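Local coordinates for protein bradyzoite pseudokinase 1 (Toxoplasma gondii, PDB 6M7Z) that is a divergent kinase lacking the glycine-rich loop that regulates the membrane ultrastructure of the parasitophorous vacuole, at residues R105-L109 with I304-K308; Q147-A151 with L295-F301. Residue numbers count along the deposited sequence, not the author numbering.

Contact 1: residues R105-L109 with I304-K308; sequences RSPLL and IEEGK
P107 and L108 form the middle of a type I beta turn from S106 to L109, closed by L109 N to S106 O at 3.3 Å, and both press against the backbone at the end of helix 301-306. The closest pair of CA atoms is P107 and G307, 5.2 Å apart. P107 directs its CA-to-CB bond toward the helix and rests its ring on two carbonyls: CG is 3.5 Å from E305 O, and CB is 3.5 Å from E306 O and 4.1 Å from G307 N. G307, with phi near +94°, closes a Schellman motif, and its N donates to I304 O at 2.9 Å. A CB at this position would crowd P107 CB and also collide with the preceding carbonyl, so both backbone and packing call for glycine. The turn belongs to the loop joining helix 88-101 to strand 114-117, the αC-β4 loop of the kinase fold, which characteristically anchors the N-lobe on helix αE, here 146-161. L108 fits this role: its side chain touches N152 and A155 of that helix, while its backbone bonds to L185. In the mt rotamer, its isobutyl group starts sideways but ends against the C-terminal helix, placing CD1 3.5 Å from I304 O, 4.0 Å from E305 CA and 4.5 Å from I304 CG2, with CD2 4.0 Å from G307 CA. E305 meets the turn mainly through its backbone; its CA-to-CB bond points away, and OE1 makes a long, weak ion pair with K158.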
ATOM      1  N   ARG A 105       2.361   3.426 -13.068  1.00 73.70           N
ATOM      2  CA  ARG A 105       3.072   3.869 -11.869  1.00 84.42           C
ATOM      3  C   ARG A 105       2.516   5.224 -11.410  1.00 76.96           C
ATOM      4  O   ARG A 105       2.842   6.272 -11.959  1.00 85.85           O
ATOM      5  CB  ARG A 105       4.592   3.911 -12.105  1.00102.70           C
ATOM      6  CG  ARG A 105       5.288   2.630 -12.558  1.00106.27           C
ATOM      7  CD  ARG A 105       5.598   1.626 -11.446  1.00110.67           C
ATOM      8  NE  ARG A 105       6.449   0.533 -11.896  1.00112.05           N
ATOM      9  CZ  ARG A 105       6.099  -0.756 -11.971  1.00 97.39           C
ATOM     10  NH1 ARG A 105       4.870  -1.154 -11.685  1.00 84.99           N
ATOM     11  NH2 ARG A 105       6.998  -1.657 -12.319  1.00 99.60           N
ATOM     12  N   SER A 106       1.587   5.166 -10.449  1.00 78.88           N
ATOM     13  CA  SER A 106       1.296   6.272  -9.554  1.00 63.60           C
ATOM     14  C   SER A 106       2.428   6.303  -8.542  1.00 63.50           C
ATOM     15  O   SER A 106       2.681   5.298  -7.888  1.00 55.25           O
ATOM     16  CB  SER A 106      -0.034   6.107  -8.873  1.00 61.22           C
ATOM     17  OG  SER A 106      -1.086   5.933  -9.804  1.00 73.83           O
ATOM     18  N   PRO A 107       3.140   7.442  -8.364  1.00 70.50           N
ATOM     19  CA  PRO A 107       4.365   7.450  -7.560  1.00 63.02           C
ATOM     20  C   PRO A 107       4.205   7.066  -6.078  1.00 53.22           C
ATOM     21  O   PRO A 107       5.153   6.570  -5.481  1.00 54.22           O
ATOM     22  CB  PRO A 107       4.844   8.906  -7.653  1.00 63.52           C
ATOM     23  CG  PRO A 107       4.145   9.473  -8.879  1.00 65.73           C
ATOM     24  CD  PRO A 107       2.813   8.767  -8.924  1.00 62.70           C
ATOM     25  N   LEU A 108       3.028   7.314  -5.490  1.00 44.81           N
ATOM     26  CA  LEU A 108       2.815   7.109  -4.052  1.00 39.72           C
ATOM     27  C   LEU A 108       1.931   5.881  -3.766  1.00 35.85           C
ATOM     28  O   LEU A 108       1.455   5.746  -2.647  1.00 33.53           O
ATOM     29  CB  LEU A 108       2.183   8.385  -3.477  1.00 39.05           C
ATOM     30  CG  LEU A 108       3.093   9.618  -3.470  1.00 43.34           C
ATOM     31  CD1 LEU A 108       2.442  10.756  -2.692  1.00 44.76           C
ATOM     32  CD2 LEU A 108       4.468   9.304  -2.867  1.00 42.55           C
ATOM     33  N   LEU A 109       1.700   5.009  -4.758  1.00 37.41           N
ATOM     34  CA  LEU A 109       0.958   3.764  -4.556  1.00 36.72           C
ATOM     35  C   LEU A 109       1.911   2.573  -4.762  1.00 36.41           C
ATOM     36  O   LEU A 109       2.779   2.624  -5.642  1.00 36.14           O
ATOM     37  CB  LEU A 109      -0.222   3.695  -5.530  1.00 37.50           C
ATOM     38  CG  LEU A 109      -1.222   4.858  -5.456  1.00 38.52           C
ATOM     39  CD1 LEU A 109      -2.423   4.624  -6.365  1.00 39.46           C
ATOM     40  CD2 LEU A 109      -1.713   5.118  -4.040  1.00 37.56           C
ATOM     41  N   ILE A 304       6.155  16.053  -3.254  1.00 74.73           N
ATOM     42  CA  ILE A 304       5.686  14.910  -2.481  1.00 64.61           C
ATOM     43  C   ILE A 304       4.938  13.967  -3.436  1.00 55.06           C
ATOM     44  O   ILE A 304       5.225  12.766  -3.471  1.00 52.32           O
ATOM     45  CB  ILE A 304       4.789  15.341  -1.298  1.00 65.60           C
ATOM     46  CG1 ILE A 304       5.433  16.430  -0.429  1.00 64.42           C
ATOM     47  CG2 ILE A 304       4.395  14.116  -0.487  1.00 72.30           C
ATOM     48  CD1 ILE A 304       4.539  17.045   0.643  1.00 72.58           C
ATOM     49  N   GLU A 305       4.020  14.544  -4.227  1.00 50.41           N
ATOM     50  CA  GLU A 305       3.130  13.814  -5.132  1.00 56.22           C
ATOM     51  C   GLU A 305       3.916  13.156  -6.271  1.00 53.74           C
ATOM     52  O   GLU A 305       3.467  12.155  -6.813  1.00 62.27           O
ATOM     53  CB  GLU A 305       2.040  14.735  -5.681  1.00 60.33           C
ATOM     54  CG  GLU A 305       0.999  15.117  -4.643  1.00 73.19           C
ATOM     55  CD  GLU A 305      -0.025  16.157  -5.067  1.00 73.42           C
ATOM     56  OE1 GLU A 305      -1.037  16.310  -4.357  1.00 81.00           O
ATOM     57  OE2 GLU A 305       0.196  16.817  -6.096  1.00 82.26           O
ATOM     58  N   GLU A 306       5.081  13.712  -6.620  1.00 56.51           N
ATOM     59  CA  GLU A 306       5.930  13.152  -7.676  1.00 68.81           C
ATOM     60  C   GLU A 306       6.807  12.035  -7.108  1.00 63.54           C
ATOM     61  O   GLU A 306       7.448  11.308  -7.868  1.00 60.34           O
ATOM     62  CB  GLU A 306       6.819  14.216  -8.327  1.00 78.41           C
ATOM     63  CG  GLU A 306       6.088  15.170  -9.269  1.00 85.67           C
ATOM     64  CD  GLU A 306       4.968  14.596 -10.129  1.00 95.85           C
ATOM     65  OE1 GLU A 306       3.851  15.170 -10.106  1.00 99.03           O
ATOM     66  OE2 GLU A 306       5.207  13.583 -10.827  1.00 94.72           O
ATOM     67  N   GLY A 307       6.855  11.921  -5.777  1.00 55.29           N
ATOM     68  CA  GLY A 307       7.466  10.770  -5.116  1.00 55.72           C
ATOM     69  C   GLY A 307       8.917  11.008  -4.748  1.00 58.00           C
ATOM     70  O   GLY A 307       9.700  10.052  -4.655  1.00 60.39           O
ATOM     71  N   LYS A 308       9.256  12.279  -4.481  1.00 69.57           N
ATOM     72  CA  LYS A 308      10.624  12.704  -4.238  1.00 73.22           C
ATOM     73  C   LYS A 308      10.897  12.842  -2.737  1.00 67.42           C
ATOM     74  O   LYS A 308      12.057  12.980  -2.360  1.00 69.25           O
ATOM     75  CB  LYS A 308      10.905  13.996  -5.015  1.00 73.67           C
ATOM     76  CG  LYS A 308      11.337  13.738  -6.455  1.00 78.55           C
ATOM     77  CD  LYS A 308      11.057  14.859  -7.438  1.00 82.76           C
ATOM     78  CE  LYS A 308      11.151  14.370  -8.865  1.00 79.14           C
ATOM     79  NZ  LYS A 308      10.517  15.313  -9.814  1.00 79.20           N
TER

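Contact 2: residues Q147-A151 with L295-F301; sequences QVLAA and LFEGLNF
One face of helix 146-161, formed by Q147, A150 and A151, receives the connection from the 3-10 turn at 295-296 to N300, the N-cap of the C-terminal helix of this kinase C-lobe. The closest CA atoms are Q147 and L295, 6.5 Å apart. A type II turn from F296 to L299, with G298 at phi near +96°, reverses the chain so that L299 points at the helix. The small alanines leave room for bulky side chains: F296 CE1 lies 3.9 Å from A150 CB, 3.7 Å from A151 CB and 3.6 Å from Q147 O. The methyl of A151 is itself a bump among three larger groups, with L299 CD1 at 3.8 Å and F301 CE1 at 4.0 Å. L295 CD2 reaches A150 CB at 4.3 Å. Extended (tt), Q147 packs its CG against L299 CD1 (3.9 Å), and its NE2 donates to L295 O (2.7 Å, 150°); a single hydrogen bond thus accompanies a mostly apolar interface, whose fit depends chiefly on packing.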
ATOM      1  N   GLN A 147       6.671  15.666   9.862  1.00 47.79           N
ATOM      2  CA  GLN A 147       5.959  16.595   9.007  1.00 50.71           C
ATOM      3  C   GLN A 147       5.861  16.016   7.586  1.00 47.10           C
ATOM      4  O   GLN A 147       4.796  16.022   6.973  1.00 45.61           O
ATOM      5  CB  GLN A 147       6.691  17.938   9.016  1.00 53.07           C
ATOM      6  CG  GLN A 147       6.029  19.004   8.164  1.00 57.17           C
ATOM      7  CD  GLN A 147       6.946  20.159   7.852  1.00 58.49           C
ATOM      8  OE1 GLN A 147       8.169  20.016   7.803  1.00 58.50           O
ATOM      9  NE2 GLN A 147       6.348  21.323   7.671  1.00 57.68           N
ATOM     10  N   VAL A 148       6.989  15.514   7.083  1.00 44.04           N
ATOM     11  CA  VAL A 148       7.094  15.054   5.702  1.00 43.66           C
ATOM     12  C   VAL A 148       6.373  13.710   5.552  1.00 38.86           C
ATOM     13  O   VAL A 148       5.740  13.470   4.523  1.00 43.94           O
ATOM     14  CB  VAL A 148       8.566  14.970   5.252  1.00 45.34           C
ATOM     15  CG1 VAL A 148       8.698  14.367   3.854  1.00 43.30           C
ATOM     16  CG2 VAL A 148       9.232  16.342   5.299  1.00 47.05           C
ATOM     17  N   LEU A 149       6.462  12.849   6.574  1.00 35.07           N
ATOM     18  CA  LEU A 149       5.809  11.536   6.533  1.00 32.01           C
ATOM     19  C   LEU A 149       4.295  11.727   6.456  1.00 31.80           C
ATOM     20  O   LEU A 149       3.619  11.117   5.622  1.00 32.35           O
ATOM     21  CB  LEU A 149       6.188  10.713   7.767  1.00 30.56           C
ATOM     22  CG  LEU A 149       5.527   9.336   7.863  1.00 28.28           C
ATOM     23  CD1 LEU A 149       5.778   8.506   6.619  1.00 27.99           C
ATOM     24  CD2 LEU A 149       6.056   8.590   9.064  1.00 28.40           C
ATOM     25  N   ALA A 150       3.780  12.605   7.316  1.00 32.84           N
ATOM     26  CA  ALA A 150       2.354  12.896   7.372  1.00 33.66           C
ATOM     27  C   ALA A 150       1.879  13.451   6.026  1.00 33.43           C
ATOM     28  O   ALA A 150       0.820  13.088   5.550  1.00 31.01           O
ATOM     29  CB  ALA A 150       2.071  13.855   8.498  1.00 36.94           C
ATOM     30  N   ALA A 151       2.693  14.317   5.418  1.00 34.83           N
ATOM     31  CA  ALA A 151       2.346  14.946   4.144  1.00 37.43           C
ATOM     32  C   ALA A 151       2.360  13.882   3.026  1.00 36.90           C
ATOM     33  O   ALA A 151       1.483  13.876   2.171  1.00 33.71           O
ATOM     34  CB  ALA A 151       3.292  16.085   3.851  1.00 38.70           C
ATOM     35  N   LEU A 295       0.800  22.530   9.859  1.00 75.59           N
ATOM     36  CA  LEU A 295       1.877  21.538   9.924  1.00 70.31           C
ATOM     37  C   LEU A 295       2.659  21.494   8.604  1.00 59.52           C
ATOM     38  O   LEU A 295       3.853  21.234   8.627  1.00 53.52           O
ATOM     39  CB  LEU A 295       1.276  20.164  10.244  1.00 69.54           C
ATOM     40  CG  LEU A 295       2.223  18.970  10.132  1.00 72.71           C
ATOM     41  CD1 LEU A 295       3.392  19.131  11.106  1.00 63.18           C
ATOM     42  CD2 LEU A 295       1.474  17.671  10.387  1.00 71.98           C
ATOM     43  N   PHE A 296       1.990  21.758   7.472  1.00 63.81           N
ATOM     44  CA  PHE A 296       2.575  21.519   6.140  1.00 66.84           C
ATOM     45  C   PHE A 296       3.045  22.808   5.446  1.00 67.78           C
ATOM     46  O   PHE A 296       3.449  22.749   4.284  1.00 68.56           O
ATOM     47  CB  PHE A 296       1.568  20.795   5.243  1.00 55.26           C
ATOM     48  CG  PHE A 296       1.036  19.511   5.817  1.00 52.14           C
ATOM     49  CD1 PHE A 296       1.900  18.544   6.312  1.00 53.52           C
ATOM     50  CD2 PHE A 296      -0.328  19.265   5.865  1.00 53.92           C
ATOM     51  CE1 PHE A 296       1.413  17.353   6.826  1.00 51.54           C
ATOM     52  CE2 PHE A 296      -0.815  18.079   6.391  1.00 56.44           C
ATOM     53  CZ  PHE A 296       0.059  17.122   6.858  1.00 56.09           C
ATOM     54  N   GLU A 297       3.020  23.950   6.138  1.00 82.24           N
ATOM     55  CA  GLU A 297       3.492  25.205   5.524  1.00 89.94           C
ATOM     56  C   GLU A 297       5.002  25.120   5.265  1.00 77.52           C
ATOM     57  O   GLU A 297       5.765  24.672   6.108  1.00 69.20           O
ATOM     58  CB  GLU A 297       3.120  26.422   6.373  1.00 87.14           C
ATOM     59  CG  GLU A 297       1.696  26.878   6.125  1.00 86.52           C
ATOM     60  CD  GLU A 297       1.143  27.837   7.155  1.00102.98           C
ATOM     61  OE1 GLU A 297       1.947  28.502   7.850  1.00105.77           O
ATOM     62  OE2 GLU A 297      -0.094  27.904   7.258  1.00103.77           O
ATOM     63  N   GLY A 298       5.395  25.550   4.064  1.00 71.14           N
ATOM     64  CA  GLY A 298       6.774  25.502   3.592  1.00 74.43           C
ATOM     65  C   GLY A 298       7.071  24.270   2.752  1.00 76.72           C
ATOM     66  O   GLY A 298       8.158  24.176   2.181  1.00 63.48           O
ATOM     67  N   LEU A 299       6.116  23.333   2.663  1.00 81.82           N
ATOM     68  CA  LEU A 299       6.291  22.103   1.884  1.00 78.06           C
ATOM     69  C   LEU A 299       5.725  22.290   0.473  1.00 69.41           C
ATOM     70  O   LEU A 299       4.637  22.835   0.299  1.00 82.12           O
ATOM     71  CB  LEU A 299       5.576  20.938   2.577  1.00 76.28           C
ATOM     72  CG  LEU A 299       6.304  20.302   3.755  1.00 73.98           C
ATOM     73  CD1 LEU A 299       5.454  19.192   4.348  1.00 72.37           C
ATOM     74  CD2 LEU A 299       7.665  19.773   3.330  1.00 76.11           C
ATOM     75  N   ASN A 300       6.478  21.798  -0.515  1.00 73.56           N
ATOM     76  CA  ASN A 300       6.037  21.703  -1.893  1.00 87.79           C
ATOM     77  C   ASN A 300       5.336  20.351  -2.082  1.00 91.02           C
ATOM     78  O   ASN A 300       6.001  19.317  -2.280  1.00 75.85           O
ATOM     79  CB  ASN A 300       7.203  21.872  -2.872  1.00 89.90           C
ATOM     80  CG  ASN A 300       6.760  21.902  -4.319  1.00 90.41           C
ATOM     81  OD1 ASN A 300       5.562  21.940  -4.617  1.00 69.74           O
ATOM     82  ND2 ASN A 300       7.720  21.890  -5.228  1.00 95.75           N
ATOM     83  N   PHE A 301       3.997  20.379  -2.041  1.00 84.61           N
ATOM     84  CA  PHE A 301       3.176  19.179  -2.201  1.00 84.63           C
ATOM     85  C   PHE A 301       3.363  18.554  -3.592  1.00 88.83           C
ATOM     86  O   PHE A 301       3.188  17.354  -3.737  1.00111.20           O
ATOM     87  CB  PHE A 301       1.698  19.485  -1.922  1.00 70.09           C
ATOM     88  CG  PHE A 301       1.273  19.123  -0.521  1.00 75.16           C
ATOM     89  CD1 PHE A 301       1.064  17.798  -0.169  1.00 63.63           C
ATOM     90  CD2 PHE A 301       1.122  20.095   0.457  1.00 74.93           C
ATOM     91  CE1 PHE A 301       0.723  17.453   1.130  1.00 65.50           C
ATOM     92  CE2 PHE A 301       0.773  19.747   1.754  1.00 72.77           C
ATOM     93  CZ  PHE A 301       0.570  18.429   2.089  1.00 65.60           C
TER

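In the fold
Contacts 1 and 2 have centres 15 Å apart and lie on the same side of the chain's centre, contact 1 about 12 Å from it and contact 2 about 20 Å. They meet where I304 CD1 packs 3.6 Å from A151 CB, so the residue that fits among the side chains of contact 2 also packs against the helix used in contact 1. Helix 301-306 is the shared element: F301, at its start, belongs to 295-301, while its end supplies contact 1. In sequence, contact 2 falls within the span that contact 1 closes. Together they pack this short helix against both helix 146-161 of the C-lobe and the loop leading into N-lobe strand 114-117, which themselves touch through L108.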